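Local structure of phosphoglycerate kinase (Coxiella burnetii, 4NG4) at residues 71-76 against 122-127; 128-133 against 157-162. The protein catalyses the reversible transfer of a phosphoryl group between 1,3-bisphosphoglycerate and ADP, forming 3-phosphoglycerate and ATP in glycolysis. All blocks are in the same frame, centred on the assembly; numbering follows the deposited sequence.

Contact 1. Residues 71-76 against 122-127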
loop_
_atom_site.group_PDB
_atom_site.type_symbol
_atom_site.label_atom_id
_atom_site.label_comp_id
_atom_site.label_asym_id
_atom_site.label_seq_id
_atom_site.Cartn_x
_atom_site.Cartn_y
_atom_site.Cartn_z
ATOM N N LEU A 71 -9.982 -14.789 -0.389
ATOM C CA LEU A 71 -10.568 -14.444 -1.691
ATOM C C LEU A 71 -11.906 -13.780 -1.447
ATOM O O LEU A 71 -12.793 -14.373 -0.853
ATOM C CB LEU A 71 -10.748 -15.684 -2.560
ATOM C CG LEU A 71 -11.013 -15.468 -4.051
ATOM C CD1 LEU A 71 -11.208 -16.812 -4.754
ATOM C CD2 LEU A 71 -12.221 -14.614 -4.274
ATOM N N GLY A 72 -12.040 -12.543 -1.888
ATOM C CA GLY A 72 -13.259 -11.790 -1.672
ATOM C C GLY A 72 -13.664 -11.641 -0.210
ATOM O O GLY A 72 -12.825 -11.668 0.700
ATOM N N ARG A 73 -14.966 -11.467 0.001
ATOM C CA ARG A 73 -15.558 -11.422 1.324
ATOM C C ARG A 73 -16.776 -12.344 1.374
ATOM O O ARG A 73 -17.908 -11.912 1.109
ATOM C CB ARG A 73 -15.955 -9.995 1.656
ATOM C CG ARG A 73 -14.769 -9.051 1.756
ATOM C CD ARG A 73 -15.187 -7.628 2.047
ATOM N NE ARG A 73 -14.064 -6.707 1.917
ATOM C CZ ARG A 73 -13.091 -6.553 2.816
ATOM N NH1 ARG A 73 -13.076 -7.252 3.940
ATOM N NH2 ARG A 73 -12.121 -5.687 2.597
ATOM N N PRO A 74 -16.547 -13.633 1.685
ATOM C CA PRO A 74 -17.630 -14.588 1.853
ATOM C C PRO A 74 -18.268 -14.479 3.236
ATOM O O PRO A 74 -17.720 -13.801 4.106
ATOM C CB PRO A 74 -16.915 -15.926 1.711
ATOM C CG PRO A 74 -15.583 -15.664 2.272
ATOM C CD PRO A 74 -15.232 -14.281 1.840
ATOM N N GLU A 75 -19.420 -15.131 3.423
ATOM C CA GLU A 75 -20.063 -15.251 4.739
ATOM C C GLU A 75 -19.385 -16.397 5.498
ATOM O O GLU A 75 -19.393 -17.554 5.053
ATOM C CB GLU A 75 -21.576 -15.502 4.597
ATOM C CG GLU A 75 -22.303 -15.873 5.906
ATOM C CD GLU A 75 -23.792 -16.104 5.737
ATOM O OE1 GLU A 75 -24.418 -15.415 4.907
ATOM O OE2 GLU A 75 -24.346 -16.972 6.447
ATOM N N GLU A 76 -18.772 -16.074 6.633
ATOM C CA GLU A 76 -18.071 -17.089 7.414
ATOM C C GLU A 76 -18.996 -18.263 7.721
ATOM O O GLU A 76 -20.061 -18.102 8.315
ATOM C CB GLU A 76 -17.466 -16.501 8.689
ATOM C CG GLU A 76 -16.110 -15.919 8.442
ATOM C CD GLU A 76 -15.533 -15.149 9.623
ATOM O OE1 GLU A 76 -14.485 -14.497 9.427
ATOM O OE2 GLU A 76 -16.117 -15.201 10.726
ATOM N N ASN A 122 -10.218 -20.938 0.542
ATOM C CA ASN A 122 -10.472 -19.608 1.128
ATOM C C ASN A 122 -10.576 -19.620 2.667
ATOM O O ASN A 122 -11.474 -20.227 3.245
ATOM C CB ASN A 122 -11.759 -19.037 0.505
ATOM C CG ASN A 122 -11.930 -17.557 0.734
ATOM O OD1 ASN A 122 -11.222 -16.937 1.538
ATOM N ND2 ASN A 122 -12.889 -16.978 0.027
ATOM N N VAL A 123 -9.637 -18.952 3.322
ATOM C CA VAL A 123 -9.561 -18.949 4.781
ATOM C C VAL A 123 -10.689 -18.188 5.421
ATOM O O VAL A 123 -10.956 -18.360 6.599
ATOM C CB VAL A 123 -8.292 -18.264 5.269
ATOM C CG1 VAL A 123 -7.093 -19.101 4.935
ATOM C CG2 VAL A 123 -8.183 -16.861 4.677
ATOM N N ARG A 124 -11.309 -17.297 4.652
ATOM C CA ARG A 124 -12.423 -16.487 5.128
ATOM C C ARG A 124 -13.764 -17.226 5.182
ATOM O O ARG A 124 -14.769 -16.642 5.579
ATOM C CB ARG A 124 -12.542 -15.241 4.264
ATOM C CG ARG A 124 -11.373 -14.299 4.435
ATOM C CD ARG A 124 -11.662 -12.945 3.824
ATOM N NE ARG A 124 -10.582 -12.018 4.107
ATOM C CZ ARG A 124 -10.429 -10.834 3.527
ATOM N NH1 ARG A 124 -11.284 -10.396 2.603
ATOM N NH2 ARG A 124 -9.408 -10.081 3.872
ATOM N N PHE A 125 -13.779 -18.497 4.781
ATOM C CA PHE A 125 -14.950 -19.344 4.977
ATOM C C PHE A 125 -15.080 -19.753 6.428
ATOM O O PHE A 125 -16.198 -19.937 6.910
ATOM C CB PHE A 125 -14.902 -20.600 4.114
ATOM C CG PHE A 125 -15.220 -20.366 2.660
ATOM C CD1 PHE A 125 -16.345 -19.633 2.270
ATOM C CD2 PHE A 125 -14.420 -20.922 1.676
ATOM C CE1 PHE A 125 -16.647 -19.436 0.918
ATOM C CE2 PHE A 125 -14.709 -20.730 0.329
ATOM C CZ PHE A 125 -15.833 -19.989 -0.051
ATOM N N ASN A 126 -13.947 -19.876 7.121
ATOM C CA ASN A 126 -13.922 -20.403 8.481
ATOM C C ASN A 126 -14.594 -19.456 9.482
ATOM O O ASN A 126 -14.166 -18.302 9.626
ATOM C CB ASN A 126 -12.475 -20.679 8.921
ATOM C CG ASN A 126 -11.781 -21.745 8.071
ATOM O OD1 ASN A 126 -12.389 -22.726 7.656
ATOM N ND2 ASN A 126 -10.498 -21.568 7.844
ATOM N N LYS A 127 -15.652 -19.943 10.144
ATOM C CA LYS A 127 -16.156 -19.322 11.382
ATOM C C LYS A 127 -14.955 -18.913 12.249
ATOM O O LYS A 127 -14.225 -19.794 12.747
ATOM C CB LYS A 127 -17.032 -20.305 12.192
ATOM C CG LYS A 127 -18.541 -20.275 11.922
ATOM C CD LYS A 127 -19.269 -21.210 12.915
ATOM C CE LYS A 127 -20.800 -21.091 12.889
ATOM N NZ LYS A 127 -21.459 -22.224 12.188
#
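Arg73 and Arg124, two like charges, come together here: their NH1 atoms lie 3.9 Å apart, with NH1 of Arg124 over one face of the Arg73 guanidinium and the two planes 23° from parallel. Both belong to the predicted substrate site of phosphoglycerate kinase, so a cluster of positive charge would suit the phosphate of 3-phosphoglycerate. Arg124 is held by the opposite loop, since its NH1 donates to Gly72 O at 2.8 Å, the acceptor lying near the guanidinium edge but tilted from its plane. The chain runs extended from CG to NE, carrying the guanidinium out toward Gly72.

Asn122 grips Leu71 with both ends of its amide. ND2 gives a 2.8 Å bond to Leu71 O, landing on a lone pair in the carbonyl plane, while OD1 takes a weak bond from Leu71 N. The same OD1 closes an Asx turn with Arg124 N, which comes in above the amide carbonyl plane. ND2 has a further acceptor in Phe83 O.

Pro74 wedges in beside them. Its CG sits 3.7 Å from Arg124 CB, the two side chains crossing at about a right angle, and its CB meets Phe125 CE1 at 3.6 Å. Phe79 meets Phe125 edge-to-face. Glu76 CG packs on Arg124 O and Asn126 O, its carboxylate bound by Asn130 N and Gly128 N.

Both segments are loops that follow neighbouring parallel strands, 64-69 and 117-120, of the N-terminal domain sheet; the first leads on toward helix 86-94, the second toward helix 134-142.

Contact 2. Residues 128-133 against 157-162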
loop_
_atom_site.group_PDB
_atom_site.type_symbol
_atom_site.label_atom_id
_atom_site.label_comp_id
_atom_site.label_asym_id
_atom_site.label_seq_id
_atom_site.Cartn_x
_atom_site.Cartn_y
_atom_site.Cartn_z
ATOM N N GLY A 128 -14.734 -17.598 12.386
ATOM C CA GLY A 128 -13.744 -17.063 13.327
ATOM C C GLY A 128 -12.494 -16.394 12.766
ATOM O O GLY A 128 -11.685 -15.855 13.523
ATOM N N GLU A 129 -12.329 -16.414 11.448
ATOM C CA GLU A 129 -11.187 -15.760 10.812
ATOM C C GLU A 129 -11.142 -14.270 11.127
ATOM O O GLU A 129 -10.132 -13.750 11.614
ATOM C CB GLU A 129 -11.229 -15.959 9.288
ATOM C CG GLU A 129 -10.315 -15.034 8.478
ATOM C CD GLU A 129 -8.842 -15.404 8.543
ATOM O OE1 GLU A 129 -8.162 -15.292 7.496
ATOM O OE2 GLU A 129 -8.357 -15.821 9.623
ATOM N N ASN A 130 -12.239 -13.586 10.842
ATOM C CA ASN A 130 -12.301 -12.138 11.041
ATOM C C ASN A 130 -12.136 -11.632 12.511
ATOM O O ASN A 130 -11.662 -10.513 12.728
ATOM C CB ASN A 130 -13.571 -11.580 10.417
ATOM C CG ASN A 130 -13.795 -10.181 10.795
ATOM O OD1 ASN A 130 -13.119 -9.286 10.282
ATOM N ND2 ASN A 130 -14.702 -9.959 11.740
ATOM N N GLU A 131 -12.505 -12.450 13.498
ATOM C CA GLU A 131 -12.334 -12.085 14.909
ATOM C C GLU A 131 -10.978 -12.527 15.480
ATOM O O GLU A 131 -10.699 -12.303 16.663
ATOM C CB GLU A 131 -13.413 -12.739 15.768
ATOM C CG GLU A 131 -14.797 -12.139 15.697
ATOM C CD GLU A 131 -15.808 -13.010 16.463
ATOM O OE1 GLU A 131 -15.360 -13.911 17.232
ATOM O OE2 GLU A 131 -17.038 -12.804 16.287
ATOM N N ASN A 132 -10.149 -13.183 14.667
ATOM C CA ASN A 132 -8.889 -13.741 15.156
ATOM C C ASN A 132 -9.132 -14.617 16.370
ATOM O O ASN A 132 -8.481 -14.478 17.393
ATOM C CB ASN A 132 -7.901 -12.630 15.488
ATOM C CG ASN A 132 -6.474 -13.120 15.549
ATOM O OD1 ASN A 132 -6.030 -13.876 14.690
ATOM N ND2 ASN A 132 -5.739 -12.667 16.557
ATOM N N ASN A 133 -10.105 -15.512 16.227
ATOM C CA ASN A 133 -10.514 -16.457 17.262
ATOM C C ASN A 133 -9.350 -17.330 17.707
ATOM O O ASN A 133 -8.628 -17.883 16.867
ATOM C CB ASN A 133 -11.649 -17.325 16.717
ATOM C CG ASN A 133 -12.082 -18.383 17.684
ATOM O OD1 ASN A 133 -11.437 -19.427 17.824
ATOM N ND2 ASN A 133 -13.191 -18.133 18.358
ATOM N N ARG A 157 -4.384 -6.015 9.565
ATOM C CA ARG A 157 -5.547 -6.468 10.331
ATOM C C ARG A 157 -5.251 -7.774 11.034
ATOM O O ARG A 157 -4.492 -8.602 10.538
ATOM C CB ARG A 157 -6.767 -6.656 9.419
ATOM C CG ARG A 157 -7.200 -5.389 8.715
ATOM C CD ARG A 157 -7.795 -4.367 9.700
ATOM N NE ARG A 157 -7.604 -3.000 9.234
ATOM C CZ ARG A 157 -8.134 -2.505 8.112
ATOM N NH1 ARG A 157 -8.895 -3.257 7.308
ATOM N NH2 ARG A 157 -7.892 -1.239 7.778
ATOM N N ALA A 158 -5.879 -7.944 12.191
ATOM C CA ALA A 158 -5.649 -9.103 13.042
ATOM C C ALA A 158 -6.707 -10.126 12.715
ATOM O O ALA A 158 -7.894 -9.922 12.987
ATOM C CB ALA A 158 -5.718 -8.718 14.501
ATOM N N GLN A 159 -6.268 -11.212 12.096
ATOM C CA GLN A 159 -7.158 -12.284 11.701
ATOM C C GLN A 159 -6.435 -13.605 11.906
ATOM O O GLN A 159 -5.216 -13.656 11.806
ATOM C CB GLN A 159 -7.587 -12.072 10.255
ATOM C CG GLN A 159 -8.617 -10.952 10.124
ATOM C CD GLN A 159 -9.108 -10.789 8.713
ATOM O OE1 GLN A 159 -8.334 -10.489 7.825
ATOM N NE2 GLN A 159 -10.395 -10.999 8.491
ATOM N N ALA A 160 -7.186 -14.653 12.231
ATOM C CA ALA A 160 -6.620 -15.968 12.550
ATOM C C ALA A 160 -5.479 -16.380 11.606
ATOM O O ALA A 160 -4.462 -16.904 12.027
ATOM C CB ALA A 160 -7.736 -17.012 12.525
ATOM N N SER A 161 -5.675 -16.117 10.322
ATOM C CA SER A 161 -4.745 -16.512 9.276
ATOM C C SER A 161 -3.570 -15.547 9.048
ATOM O O SER A 161 -2.612 -15.901 8.344
ATOM C CB SER A 161 -5.522 -16.728 7.961
ATOM O OG SER A 161 -5.949 -15.518 7.360
ATOM N N THR A 162 -3.648 -14.344 9.633
ATOM C CA THR A 162 -2.582 -13.319 9.530
ATOM C C THR A 162 -1.865 -13.000 10.843
ATOM O O THR A 162 -0.749 -12.464 10.826
ATOM C CB THR A 162 -3.138 -11.974 9.054
ATOM O OG1 THR A 162 -3.985 -11.428 10.072
ATOM C CG2 THR A 162 -3.922 -12.131 7.760
#
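Glu129 meets the start of helix 160-168 with both its main chain and its carboxylate, from within a type I beta turn that spans Glu129 to Asn132. Its carbonyl O serves two donors: Asn132 N, which closes the turn, and Ala160 N, which approaches in the carbonyl plane on a lone pair at 3.1 Å. With CG anti to the backbone N (chi1 165°), the side chain bends at chi2 (75°), a turn that brings the carboxylate round to the backbone N of Ser161. There OE2 accepts at 2.8 Å through its syn lone pair, so a carboxylate faces the first turn of the helix, where the helix dipole would probably steady its negative charge.

This is the tight half of the contact: Glu129, Ala160 and Ser161 are all buried, and both hydrogen bonds between the segments fall here. On the backbone, Asn132 and Ala160 bring their CA atoms within 4.1 Å. Behind this half lies Arg30, whose NE bonds to Ser161 OG. Just past the turn, Asn133 takes the N-cap position of helix 134-142, its OD1 capping Leu136 N.

Toward solvent the fit slackens. Asn130 and Ala158 are exposed, and the Asn130 side chain crosses that of Gln159 obliquely, their amide planes nearly perpendicular at 84°. Gln159 lies close to Arg124 of the predicted substrate site, and Arg157, also predicted for that site, lies three residues before helix 160-168. The contact thus sets the turn before helix 134-142 against the start of helix 160-168 in the N-terminal domain. At the loose edge, Gln159 NE2 rests 3.4 Å from Asn130 CA.

How the contacts relate
From the N terminus, the chain leaves strand 64-69 through 71-76, passes helix 86-94 and strand 117-120, and returns at 122-127, where contact 1 closes that excursion. Without a break it runs on into 128-133, then through helix 134-142 and strand 146-149, to meet 157-162 and close contact 2. The two loops therefore follow in series, neither nested nor crossed. Glu76 joins them directly: OE1 is 2.8 Å from Asn130 N and OE2 3.2 Å from Gly128 N, both probable hydrogen bonds. Together they tie the loops after strands 64-69 and 117-120 to the start of helix 160-168, all beside the predicted substrate site.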